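Local coordinates for uncharacterized protein (Clostridium sporogenes, PDB 4Q0Y) that is of unknown function but adopts a hot-dog, thioesterase-like fold and assembles as a dimer, at residues M3-L8 with K38-M43; F14-F19 with Y92-D97; K53-P58 with K101-F106. One frame throughout, in Å; residues are numbered along the deposited sequence.

How the interactions relate
The three contacts belong to one antiparallel sheet and its coverings. Interaction 1 lays helix 33-44 against the start of strand 4-15. Interaction 2, centred about 20 Å away across the middle of the chain, uses the far end of that strand and the end of strand 83-95. Interaction 3, with its centre about 11 Å from that of interaction 2, involves strand 102-106, the sheet neighbour of 83-95. Along the chain, interaction 1 closes before interaction 3 opens, while interaction 2 alternates with both. F39 packs on I93, and M43 on F106, so the helix covers one sheet face; interactions 2 and 3 cover the other, as Y92, L94, Y103 and I105 point there.

Interaction 1: residues M3-L8 with K38-M43; sequences MEISSL and KFKVIM
F39 meets L8 where helix 33-44 packs against strand 4-15, the segment axes 8.3 Å apart at closest approach and roughly antiparallel, at 151° between their N-to-C directions. The methyl L8 CD2 sits in the plane of the F39 ring, at its edge, 3.8 Å from F39 CD2. A large flat ring suits this place: while its edge takes the L8 methyl, the rest of the side chain packs on I72, L91 and I93 of the sheet. K40 carries most of the contact. Its CG is anti to the backbone N, and the aliphatic part runs past I5 in the opposite sense, with K40 CG 3.9 Å from I5 CG2; L8 CD1 touches K40 CB. A bend at chi3 (110°) turns CE aside, and K40 NZ donates to S6 O at 2.9 Å from above the carbonyl plane. A water accepts from K40 NZ (3.0 Å) and donates to I5 O. S6 and S7 both face K77 in a classic beta bulge, their CB atoms directed away from the helix. M43, a selenomethionine here, rests its CB 3.6 Å from I5 CD1, while its bent end leads away to F89 and L91 of strand 83-95. Lysine thus supplies a greasy stem and a charged tip. That tip also bonds E4 OE1 of the second subunit, so a carbonyl, a water and a carboxylate satisfy the buried ammonium, tying helix, strand and dimer partner together.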
# COMPACT_ATOMS: atom_id res chain seq x y z
N MSE B 3 -9.73 -5.55 12.00
CA MSE B 3 -9.09 -4.21 12.18
C MSE B 3 -8.06 -3.94 11.10
O MSE B 3 -7.01 -4.58 11.05
CB MSE B 3 -8.43 -4.12 13.54
CG MSE B 3 -9.41 -4.26 14.69
SE MSE B 3 -8.49 -3.93 16.40
CE MSE B 3 -6.59 -3.57 15.94
N GLU B 4 -8.37 -2.98 10.22
CA GLU B 4 -7.50 -2.59 9.08
C GLU B 4 -7.15 -1.10 9.19
O GLU B 4 -8.09 -0.31 9.34
CB GLU B 4 -8.25 -2.82 7.74
CG GLU B 4 -7.36 -2.89 6.48
CD GLU B 4 -6.57 -4.20 6.36
OE1 GLU B 4 -6.67 -5.10 7.22
OE2 GLU B 4 -5.85 -4.34 5.36
N ILE B 5 -5.85 -0.73 9.03
CA ILE B 5 -5.42 0.67 9.03
C ILE B 5 -5.90 1.30 7.74
O ILE B 5 -5.56 0.82 6.64
CB ILE B 5 -3.89 0.89 9.11
CG1 ILE B 5 -3.31 0.25 10.38
CG2 ILE B 5 -3.54 2.40 9.09
CD1 ILE B 5 -1.81 0.08 10.36
N SER B 6 -6.68 2.37 7.87
CA SER B 6 -7.18 3.09 6.70
C SER B 6 -6.28 4.24 6.33
O SER B 6 -6.18 4.57 5.13
CB SER B 6 -8.61 3.61 6.88
OG SER B 6 -8.74 4.30 8.10
N SER B 7 -5.68 4.91 7.32
CA SER B 7 -4.79 6.05 7.06
C SER B 7 -3.88 6.31 8.24
O SER B 7 -4.21 5.93 9.38
CB SER B 7 -5.60 7.31 6.74
OG SER B 7 -6.43 7.73 7.84
N LEU B 8 -2.73 6.95 7.97
CA LEU B 8 -1.85 7.51 9.00
C LEU B 8 -1.84 9.01 8.86
O LEU B 8 -1.75 9.50 7.74
CB LEU B 8 -0.40 7.06 8.83
CG LEU B 8 -0.02 5.73 9.45
CD1 LEU B 8 -0.84 4.59 8.92
CD2 LEU B 8 1.45 5.51 9.20
N LYS B 38 3.38 4.78 2.26
CA LYS B 38 4.30 3.64 2.19
C LYS B 38 4.39 2.87 3.52
O LYS B 38 4.37 1.61 3.53
CB LYS B 38 5.68 4.08 1.73
CG LYS B 38 5.74 4.50 0.28
CD LYS B 38 7.05 5.21 0.00
CE LYS B 38 7.21 5.66 -1.41
NZ LYS B 38 8.51 6.35 -1.64
N PHE B 39 4.41 3.58 4.64
CA PHE B 39 4.45 2.91 5.97
C PHE B 39 3.14 2.17 6.27
O PHE B 39 3.16 1.06 6.81
CB PHE B 39 4.78 3.87 7.09
CG PHE B 39 5.22 3.17 8.35
CD1 PHE B 39 6.44 2.50 8.37
CD2 PHE B 39 4.40 3.11 9.46
CE1 PHE B 39 6.84 1.81 9.52
CE2 PHE B 39 4.80 2.45 10.62
CZ PHE B 39 6.02 1.80 10.64
N LYS B 40 2.01 2.76 5.87
CA LYS B 40 0.70 2.10 6.02
C LYS B 40 0.70 0.73 5.34
O LYS B 40 0.23 -0.25 5.92
CB LYS B 40 -0.44 2.95 5.43
CG LYS B 40 -1.83 2.34 5.63
CD LYS B 40 -2.91 3.15 4.91
CE LYS B 40 -3.49 2.43 3.72
NZ LYS B 40 -4.66 3.15 3.14
N VAL B 41 1.18 0.69 4.11
CA VAL B 41 1.18 -0.52 3.30
C VAL B 41 1.99 -1.62 4.01
O VAL B 41 1.52 -2.76 4.13
CB VAL B 41 1.69 -0.26 1.88
CG1 VAL B 41 2.00 -1.55 1.13
CG2 VAL B 41 0.65 0.57 1.11
N ILE B 42 3.17 -1.27 4.53
CA ILE B 42 3.98 -2.22 5.32
C ILE B 42 3.21 -2.72 6.55
O ILE B 42 3.11 -3.94 6.75
CB ILE B 42 5.33 -1.60 5.76
CG1 ILE B 42 6.21 -1.44 4.52
CG2 ILE B 42 6.00 -2.45 6.85
CD1 ILE B 42 7.43 -0.58 4.73
N MSE B 43 2.63 -1.80 7.32
CA MSE B 43 1.91 -2.15 8.55
C MSE B 43 0.72 -3.05 8.28
O MSE B 43 0.45 -3.96 9.07
CB MSE B 43 1.49 -0.93 9.37
CG MSE B 43 2.68 -0.13 9.92
SE MSE B 43 3.82 -1.19 11.15
CE MSE B 43 2.42 -1.51 12.51
O HOH W 1 -6.62 0.96 3.57

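Interaction 2: residues F14-F19 with Y92-D97; sequences FKFNSF and YILVGD
F16 and Y92 bring the two backbones closest, with CA atoms 7.4 Å apart. Strands 4-15 and 83-95 are not neighbours in the sheet: strand 68-80 runs between them, and side chains make the contact as the chain leaves strand 4-15. F16 has CG anti to its backbone N (chi1 -161°), and its side chain crosses those of Y92 and L94 at about a right angle. The rim atom F16 CE2 lies 3.6 Å from Y92 CB and 3.4 Å from L94 CD2, while I93 O sits at the ring edge near its plane. The F16 and Y92 rings meet obliquely, their planes inclined at 58°. F16 CE1 stands 3.6 Å above the plane of the F19 ring, over its centre, and F19 CE1 reaches L94 CD1 at 4.2 Å. The carbonyl F19 O lies 3.3 Å from Y92 CE2. H71 of the intervening strand stacks on Y92 and meets F16 edge-to-face. Broad flat rings suit a place where the backbones are not paired and side chains must fill the distance. Y92 OH is satisfied by a hydrogen bond to S107 OG, leaving dispersion and shape to fix the segment after strand 4-15 against the sheet face.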
# COMPACT_ATOMS: atom_id res chain seq x y z
N PHE B 14 11.30 9.17 17.88
CA PHE B 14 12.04 9.31 19.14
C PHE B 14 13.37 8.57 19.07
O PHE B 14 13.49 7.60 18.31
CB PHE B 14 11.24 8.74 20.31
CG PHE B 14 9.88 9.36 20.49
CD1 PHE B 14 8.76 8.90 19.74
CD2 PHE B 14 9.67 10.38 21.42
CE1 PHE B 14 7.50 9.45 19.90
CE2 PHE B 14 8.40 10.93 21.57
CZ PHE B 14 7.32 10.47 20.81
N LYS B 15 14.33 8.99 19.90
CA LYS B 15 15.63 8.36 19.94
C LYS B 15 15.51 6.95 20.50
O LYS B 15 14.83 6.73 21.49
CB LYS B 15 16.60 9.18 20.78
CG LYS B 15 18.02 8.68 20.75
CD LYS B 15 18.92 9.72 21.40
CE LYS B 15 20.35 9.26 21.41
NZ LYS B 15 20.86 8.97 20.05
N PHE B 16 16.17 6.00 19.84
CA PHE B 16 16.16 4.60 20.28
C PHE B 16 17.10 4.50 21.47
O PHE B 16 18.31 4.40 21.29
CB PHE B 16 16.57 3.69 19.11
CG PHE B 16 16.18 2.25 19.27
CD1 PHE B 16 16.59 1.50 20.38
CD2 PHE B 16 15.45 1.61 18.27
CE1 PHE B 16 16.23 0.16 20.50
CE2 PHE B 16 15.11 0.26 18.38
CZ PHE B 16 15.48 -0.45 19.50
N ASN B 17 16.58 4.56 22.70
CA ASN B 17 17.43 4.55 23.92
C ASN B 17 17.13 3.38 24.87
O ASN B 17 17.59 3.38 26.01
CB ASN B 17 17.31 5.90 24.66
CG ASN B 17 15.91 6.18 25.16
OD1 ASN B 17 15.01 5.36 25.04
ND2 ASN B 17 15.71 7.39 25.64
N SER B 18 16.34 2.41 24.41
CA SER B 18 15.91 1.29 25.24
C SER B 18 15.28 0.22 24.36
O SER B 18 14.70 0.53 23.33
CB SER B 18 14.86 1.74 26.26
OG SER B 18 14.39 0.68 27.07
N PHE B 19 15.43 -1.05 24.77
CA PHE B 19 14.70 -2.17 24.16
C PHE B 19 13.47 -2.59 24.98
O PHE B 19 12.82 -3.57 24.64
CB PHE B 19 15.65 -3.37 23.94
CG PHE B 19 16.43 -3.30 22.66
CD1 PHE B 19 15.90 -3.81 21.48
CD2 PHE B 19 17.71 -2.72 22.63
CE1 PHE B 19 16.62 -3.75 20.29
CE2 PHE B 19 18.44 -2.65 21.44
CZ PHE B 19 17.88 -3.16 20.27
N TYR B 92 9.44 -0.16 18.11
CA TYR B 92 10.89 0.02 17.93
C TYR B 92 11.19 -0.41 16.51
O TYR B 92 10.73 -1.47 16.08
CB TYR B 92 11.72 -0.82 18.93
CG TYR B 92 11.19 -0.87 20.36
CD1 TYR B 92 10.64 0.27 20.99
CD2 TYR B 92 11.31 -2.04 21.11
CE1 TYR B 92 10.16 0.22 22.30
CE2 TYR B 92 10.84 -2.10 22.43
CZ TYR B 92 10.26 -0.97 23.01
OH TYR B 92 9.81 -1.02 24.30
N ILE B 93 11.96 0.40 15.78
CA ILE B 93 12.28 0.06 14.39
C ILE B 93 13.78 0.10 14.18
O ILE B 93 14.43 1.03 14.65
CB ILE B 93 11.47 0.92 13.38
CG1 ILE B 93 11.56 0.33 11.98
CG2 ILE B 93 11.92 2.38 13.39
CD1 ILE B 93 10.39 0.72 11.10
N LEU B 94 14.31 -0.95 13.53
CA LEU B 94 15.73 -1.09 13.22
C LEU B 94 15.80 -1.31 11.72
O LEU B 94 15.34 -2.34 11.22
CB LEU B 94 16.29 -2.28 13.97
CG LEU B 94 16.22 -2.22 15.49
CD1 LEU B 94 16.57 -3.58 16.08
CD2 LEU B 94 17.12 -1.12 16.03
N VAL B 95 16.34 -0.33 11.00
CA VAL B 95 16.27 -0.29 9.53
C VAL B 95 17.65 -0.49 8.91
O VAL B 95 18.54 0.34 9.12
CB VAL B 95 15.68 1.03 8.99
CG1 VAL B 95 15.59 1.05 7.46
CG2 VAL B 95 14.32 1.31 9.60
N GLY B 96 17.81 -1.55 8.12
CA GLY B 96 18.98 -1.73 7.30
C GLY B 96 20.24 -2.19 8.00
O GLY B 96 21.15 -1.39 8.24
N ASP B 97 20.29 -3.49 8.29
CA ASP B 97 21.53 -4.12 8.77
C ASP B 97 22.45 -4.43 7.60
O ASP B 97 22.13 -4.11 6.44
CB ASP B 97 21.24 -5.32 9.69
CG ASP B 97 20.63 -6.54 8.98
OD1 ASP B 97 20.56 -6.62 7.73
OD2 ASP B 97 20.25 -7.46 9.73

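Interaction 3: residues K53-P58 with K101-F106; sequences KKIEVP and KSYIIF
Y103 reaches from strand 102-106 to the segment around I55 and P58. Starting at CB, chi1 (-61°) places CG anti to the carbonyl carbon, and Y103 CG comes within 4.3 Å of P58 CG. One bond further, Y103 CD2 is the busiest atom: I55 CD1 lies 3.6 Å away and P58 CG 3.9 Å away. The next rim atom, Y103 CE2, also meets I55 CD1, at 3.6 Å, so this methyl straddles the CD2-CE2 bond at the ring edge, in the ring plane. The contact with I55 and P58 ends at this side of the ring. I55 crosses the tyrosine at about a right angle, with CG1 in the crowded position between backbone N and carbonyl carbon (chi1 54°). Within the sheet of this hot-dog-like fold, strand 112-115 separates 102-106 from 52-55, and V114 touches both I55 and Y103. Beyond the outermost strand the chain bends across, and V57 and P58 come to lie over the same face of strand 102-106. On the opposite face I104 and F106 pack against I42 and M43 of helix 33-44, so apolar residues suit both sides of this strand. P58, whose rigid ring gives a compact apolar surface, slides past Y103 in the opposite direction and meets I105 tip to tip, P58 CD being 4.2 Å from I105 CD1. V57 crosses I105 at about a right angle, its branch V57 CG1 resting 4.1 Å from that same I105 CD1. Isoleucine is long enough here for a single terminal methyl to touch two successive residues.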
# COMPACT_ATOMS: atom_id res chain seq x y z
N LYS B 53 8.25 -11.51 7.86
CA LYS B 53 8.10 -12.76 8.65
C LYS B 53 8.01 -12.43 10.12
O LYS B 53 8.85 -11.68 10.63
CB LYS B 53 9.25 -13.72 8.41
CG LYS B 53 9.02 -15.13 8.96
CD LYS B 53 10.24 -16.04 8.94
CE LYS B 53 10.04 -17.35 9.70
NZ LYS B 53 8.87 -18.20 9.38
N LYS B 54 7.01 -13.00 10.80
CA LYS B 54 6.94 -12.94 12.27
C LYS B 54 8.08 -13.76 12.88
O LYS B 54 8.31 -14.90 12.49
CB LYS B 54 5.59 -13.46 12.79
CG LYS B 54 5.33 -13.18 14.28
CD LYS B 54 4.04 -13.84 14.77
CE LYS B 54 2.80 -13.12 14.25
NZ LYS B 54 1.53 -13.79 14.66
N ILE B 55 8.78 -13.19 13.84
CA ILE B 55 9.97 -13.82 14.43
C ILE B 55 10.02 -13.53 15.92
O ILE B 55 9.34 -12.61 16.40
CB ILE B 55 11.27 -13.26 13.82
CG1 ILE B 55 11.35 -11.73 13.91
CG2 ILE B 55 11.41 -13.70 12.39
CD1 ILE B 55 12.77 -11.22 13.95
N GLU B 56 10.88 -14.24 16.62
CA GLU B 56 11.08 -13.91 18.03
C GLU B 56 11.84 -12.58 18.10
O GLU B 56 12.55 -12.21 17.16
CB GLU B 56 11.77 -15.07 18.75
CG GLU B 56 13.24 -15.15 18.41
CD GLU B 56 13.87 -16.50 18.66
OE1 GLU B 56 13.24 -17.58 18.63
OE2 GLU B 56 15.07 -16.46 18.92
N VAL B 57 11.69 -11.86 19.20
CA VAL B 57 12.36 -10.57 19.35
C VAL B 57 13.89 -10.81 19.28
O VAL B 57 14.38 -11.71 19.93
CB VAL B 57 11.99 -9.87 20.69
CG1 VAL B 57 12.72 -8.52 20.82
CG2 VAL B 57 10.49 -9.64 20.80
N PRO B 58 14.62 -10.05 18.44
CA PRO B 58 16.07 -10.19 18.37
C PRO B 58 16.68 -9.51 19.62
O PRO B 58 17.05 -8.33 19.58
CB PRO B 58 16.43 -9.46 17.09
CG PRO B 58 15.36 -8.44 16.93
CD PRO B 58 14.12 -9.03 17.49
N LYS B 101 18.38 -6.27 5.94
CA LYS B 101 17.13 -6.58 6.67
C LYS B 101 16.75 -5.47 7.65
O LYS B 101 17.58 -4.65 8.05
CB LYS B 101 17.27 -7.91 7.45
CG LYS B 101 17.49 -9.17 6.60
CD LYS B 101 16.43 -9.43 5.54
CE LYS B 101 16.81 -10.62 4.66
NZ LYS B 101 16.87 -11.90 5.41
N SER B 102 15.48 -5.45 8.01
CA SER B 102 14.96 -4.54 9.01
C SER B 102 14.07 -5.28 9.99
O SER B 102 13.60 -6.37 9.68
CB SER B 102 14.16 -3.40 8.36
OG SER B 102 14.99 -2.66 7.48
N TYR B 103 13.84 -4.66 11.15
CA TYR B 103 13.01 -5.23 12.21
C TYR B 103 12.02 -4.20 12.74
O TYR B 103 12.36 -3.04 12.92
CB TYR B 103 13.85 -5.71 13.36
CG TYR B 103 14.82 -6.80 12.96
CD1 TYR B 103 16.06 -6.48 12.40
CD2 TYR B 103 14.50 -8.13 13.10
CE1 TYR B 103 16.95 -7.48 12.00
CE2 TYR B 103 15.38 -9.14 12.72
CZ TYR B 103 16.60 -8.81 12.17
OH TYR B 103 17.46 -9.82 11.77
N ILE B 104 10.80 -4.67 13.02
CA ILE B 104 9.78 -3.90 13.72
C ILE B 104 9.38 -4.69 14.97
O ILE B 104 9.04 -5.87 14.85
CB ILE B 104 8.54 -3.65 12.83
CG1 ILE B 104 8.94 -2.74 11.66
CG2 ILE B 104 7.39 -3.05 13.66
CD1 ILE B 104 7.90 -2.63 10.56
N ILE B 105 9.47 -4.06 16.15
CA ILE B 105 9.12 -4.69 17.42
C ILE B 105 7.98 -3.87 18.03
O ILE B 105 8.05 -2.66 18.08
CB ILE B 105 10.33 -4.70 18.38
CG1 ILE B 105 11.53 -5.46 17.78
CG2 ILE B 105 9.95 -5.27 19.75
CD1 ILE B 105 12.83 -5.18 18.50
N PHE B 106 6.96 -4.55 18.53
CA PHE B 106 5.83 -3.85 19.16
C PHE B 106 6.20 -3.66 20.63
O PHE B 106 6.36 -4.63 21.35
CB PHE B 106 4.54 -4.64 18.98
CG PHE B 106 3.95 -4.53 17.60
CD1 PHE B 106 4.53 -5.19 16.53
CD2 PHE B 106 2.86 -3.72 17.35
CE1 PHE B 106 4.03 -5.06 15.25
CE2 PHE B 106 2.34 -3.58 16.07
CZ PHE B 106 2.92 -4.26 15.02